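PDB 4JO5: cellulosome anchoring protein cohesin region from Clostridium thermocellum, which serves as the cellulose-binding module of the scaffoldin CipA, the scaffolding protein of the cellulosome, and carries flanking linkers. Local coordinates for residues P14-L19 with S175-T180. Residues are numbered along the deposited sequence; the frame is centred on the assembly and turned at random.
Sequences PVSGNL and SVVPST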
ATOM      1  N   PRO A  14       9.557  12.460  -6.268  1.00 28.03           N
ATOM      2  CA  PRO A  14      10.334  12.782  -5.057  1.00 34.81           C
ATOM      3  C   PRO A  14       9.920  11.954  -3.847  1.00 37.38           C
ATOM      4  O   PRO A  14       8.760  11.562  -3.718  1.00 29.71           O
ATOM      5  CB  PRO A  14       9.987  14.252  -4.780  1.00 43.26           C
ATOM      6  CG  PRO A  14       9.243  14.749  -5.996  1.00 44.26           C
ATOM      7  CD  PRO A  14       8.645  13.557  -6.647  1.00 40.71           C
ATOM      8  N   VAL A  15      10.863  11.731  -2.943  1.00 28.37           N
ATOM      9  CA  VAL A  15      10.564  11.062  -1.681  1.00 22.67           C
ATOM     10  C   VAL A  15      11.133  11.851  -0.515  1.00 30.61           C
ATOM     11  O   VAL A  15      12.106  12.600  -0.636  1.00 31.87           O
ATOM     12  CB  VAL A  15      11.138   9.624  -1.655  1.00 33.23           C
ATOM     13  CG1 VAL A  15      10.587   8.811  -2.821  1.00 33.77           C
ATOM     14  CG2 VAL A  15      12.658   9.639  -1.715  1.00 35.38           C
ATOM     15  N   SER A  16      10.525  11.656   0.629  1.00 22.21           N
ATOM     16  CA  SER A  16      10.983  12.315   1.830  1.00 26.67           C
ATOM     17  C   SER A  16      12.319  11.757   2.330  1.00 30.58           C
ATOM     18  O   SER A  16      13.134  12.495   2.859  1.00 30.99           O
ATOM     19  CB  SER A  16       9.930  12.157   2.901  1.00 36.01           C
ATOM     20  OG  SER A  16       9.532  13.404   3.325  1.00 40.92           O
ATOM     21  N   GLY A  17      12.541  10.462   2.158  1.00 29.33           N
ATOM     22  CA  GLY A  17      13.782   9.843   2.572  1.00 23.78           C
ATOM     23  C   GLY A  17      13.690   9.065   3.875  1.00 27.50           C
ATOM     24  O   GLY A  17      14.703   8.461   4.308  1.00 23.85           O
ATOM     25  N   ASN A  18      12.508   9.065   4.507  1.00 23.26           N
ATOM     26  CA  ASN A  18      12.323   8.343   5.770  1.00 22.08           C
ATOM     27  C   ASN A  18      11.818   6.926   5.547  1.00 31.29           C
ATOM     28  O   ASN A  18      12.010   6.032   6.391  1.00 27.21           O
ATOM     29  CB  ASN A  18      11.367   9.084   6.728  1.00 28.62           C
ATOM     30  CG  ASN A  18      10.323   9.928   6.000  1.00 33.82           C
ATOM     31  OD1 ASN A  18       9.743   9.495   5.005  1.00 31.65           O
ATOM     32  ND2 ASN A  18      10.092  11.152   6.494  1.00 31.28           N
ATOM     33  N   LEU A  19      11.174   6.729   4.405  1.00 20.51           N
ATOM     34  CA  LEU A  19      10.669   5.413   4.010  1.00 22.38           C
ATOM     35  C   LEU A  19      11.116   5.021   2.622  1.00 21.72           C
ATOM     36  O   LEU A  19      11.245   5.848   1.715  1.00 21.86           O
ATOM     37  CB  LEU A  19       9.141   5.419   3.976  1.00 29.24           C
ATOM     38  CG  LEU A  19       8.455   5.656   5.308  1.00 27.55           C
ATOM     39  CD1 LEU A  19       6.965   5.622   5.077  1.00 28.42           C
ATOM     40  CD2 LEU A  19       8.869   4.616   6.335  1.00 34.47           C
ATOM     41  N   SER A 175      -0.481  14.850  -6.677  1.00 40.93           N
ATOM     42  CA  SER A 175       0.175  15.276  -5.442  1.00 45.34           C
ATOM     43  C   SER A 175       1.464  14.509  -5.205  1.00 40.07           C
ATOM     44  O   SER A 175       1.498  13.279  -5.362  1.00 25.18           O
ATOM     45  CB  SER A 175      -0.742  15.062  -4.237  1.00 50.38           C
ATOM     46  OG  SER A 175      -1.852  15.940  -4.278  1.00 53.37           O
ATOM     47  N   VAL A 176       2.514  15.246  -4.837  1.00 41.23           N
ATOM     48  CA  VAL A 176       3.786  14.649  -4.422  1.00 41.41           C
ATOM     49  C   VAL A 176       4.181  15.168  -3.030  1.00 39.56           C
ATOM     50  O   VAL A 176       3.489  15.996  -2.443  1.00 36.25           O
ATOM     51  CB  VAL A 176       4.906  14.965  -5.436  1.00 38.87           C
ATOM     52  CG1 VAL A 176       4.641  14.237  -6.760  1.00 45.25           C
ATOM     53  CG2 VAL A 176       5.043  16.484  -5.645  1.00 41.27           C
ATOM     54  N   VAL A 177       5.292  14.668  -2.507  1.00 33.97           N
ATOM     55  CA  VAL A 177       5.782  15.067  -1.185  1.00 31.59           C
ATOM     56  C   VAL A 177       5.749  16.614  -1.040  1.00 30.69           C
ATOM     57  O   VAL A 177       6.206  17.323  -1.943  1.00 32.47           O
ATOM     58  CB  VAL A 177       7.217  14.509  -0.983  1.00 33.67           C
ATOM     59  CG1 VAL A 177       7.892  15.128   0.236  1.00 42.66           C
ATOM     60  CG2 VAL A 177       7.168  12.989  -0.871  1.00 32.29           C
ATOM     61  N   PRO A 178       5.191  17.146   0.078  1.00 35.93           N
ATOM     62  CA  PRO A 178       5.189  18.615   0.281  1.00 35.29           C
ATOM     63  C   PRO A 178       6.562  19.263   0.053  1.00 48.02           C
ATOM     64  O   PRO A 178       7.580  18.660   0.435  1.00 34.85           O
ATOM     65  CB  PRO A 178       4.791  18.773   1.756  1.00 41.67           C
ATOM     66  CG  PRO A 178       4.055  17.509   2.104  1.00 46.62           C
ATOM     67  CD  PRO A 178       4.601  16.422   1.223  1.00 34.34           C
ATOM     68  N   SER A 179       6.549  20.453  -0.561  1.00 46.16           N
ATOM     69  CA  SER A 179       7.729  21.272  -0.900  1.00 46.99           C
ATOM     70  C   SER A 179       8.470  20.783  -2.146  1.00 40.73           C
ATOM     71  O   SER A 179       9.409  21.439  -2.588  1.00 36.30           O
ATOM     72  CB  SER A 179       8.728  21.400   0.273  1.00 45.12           C
ATOM     73  OG  SER A 179       9.641  20.306   0.296  1.00 39.98           O
ATOM     74  N   THR A 180       8.078  19.637  -2.703  1.00 39.24           N
ATOM     75  CA  THR A 180       8.781  19.106  -3.882  1.00 45.07           C
ATOM     76  C   THR A 180       8.025  19.262  -5.215  1.00 53.47           C
ATOM     77  O   THR A 180       6.847  19.615  -5.245  1.00 56.62           O
ATOM     78  CB  THR A 180       9.139  17.639  -3.679  1.00 39.95           C
ATOM     79  OG1 THR A 180       7.953  16.808  -3.804  1.00 37.96           O
ATOM     80  CG2 THR A 180       9.809  17.448  -2.296  1.00 35.91           C
TER
HETATM   81  O   HOH W   1       6.200  12.345  -3.992  0.77 26.25           O
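P14 and V177 account for most of the 226 Å² buried here, and the van der Waals contacts come first. The P14 ring sits against the side chain of T180, crossing it obliquely: its CG is 3.3 Å from T180 OG1, with CB nearly as close, while CD, the next ring atom, makes an apolar contact with V176 CG1 at 4.1 Å. V177 uses both branches. CG2, set anti to its own carbonyl carbon, reaches P14 O at 3.6 Å, and CG1, anti to the backbone N (chi1 168°), lies beside S16 OG at 3.9 Å.

The polar link is indirect. One water donates to P14 O (2.7 Å) and accepts from V177 N (2.9 Å), joining the two backbones without a direct bond between them.

Within 175-180, a type II beta turn from V177 to T180 places T180. V177 O takes two donors: T180 N is one, and T180 OG1, 2.6 Å from V177 O and tilted 17° from the carbonyl plane, is the other. The hydroxyl facing the proline ring is thereby bonded back to the start of the turn.

This is a surface contact near the two ends of the modelled chain, its centre about 16 Å from the centre of the chain. Residues 14-19 lead into strand 19-25, with S16 backbone-bonded to V167 and V15 packed on W168, both of strand 165-168; residues 175-180 follow that strand and return beside 14-19.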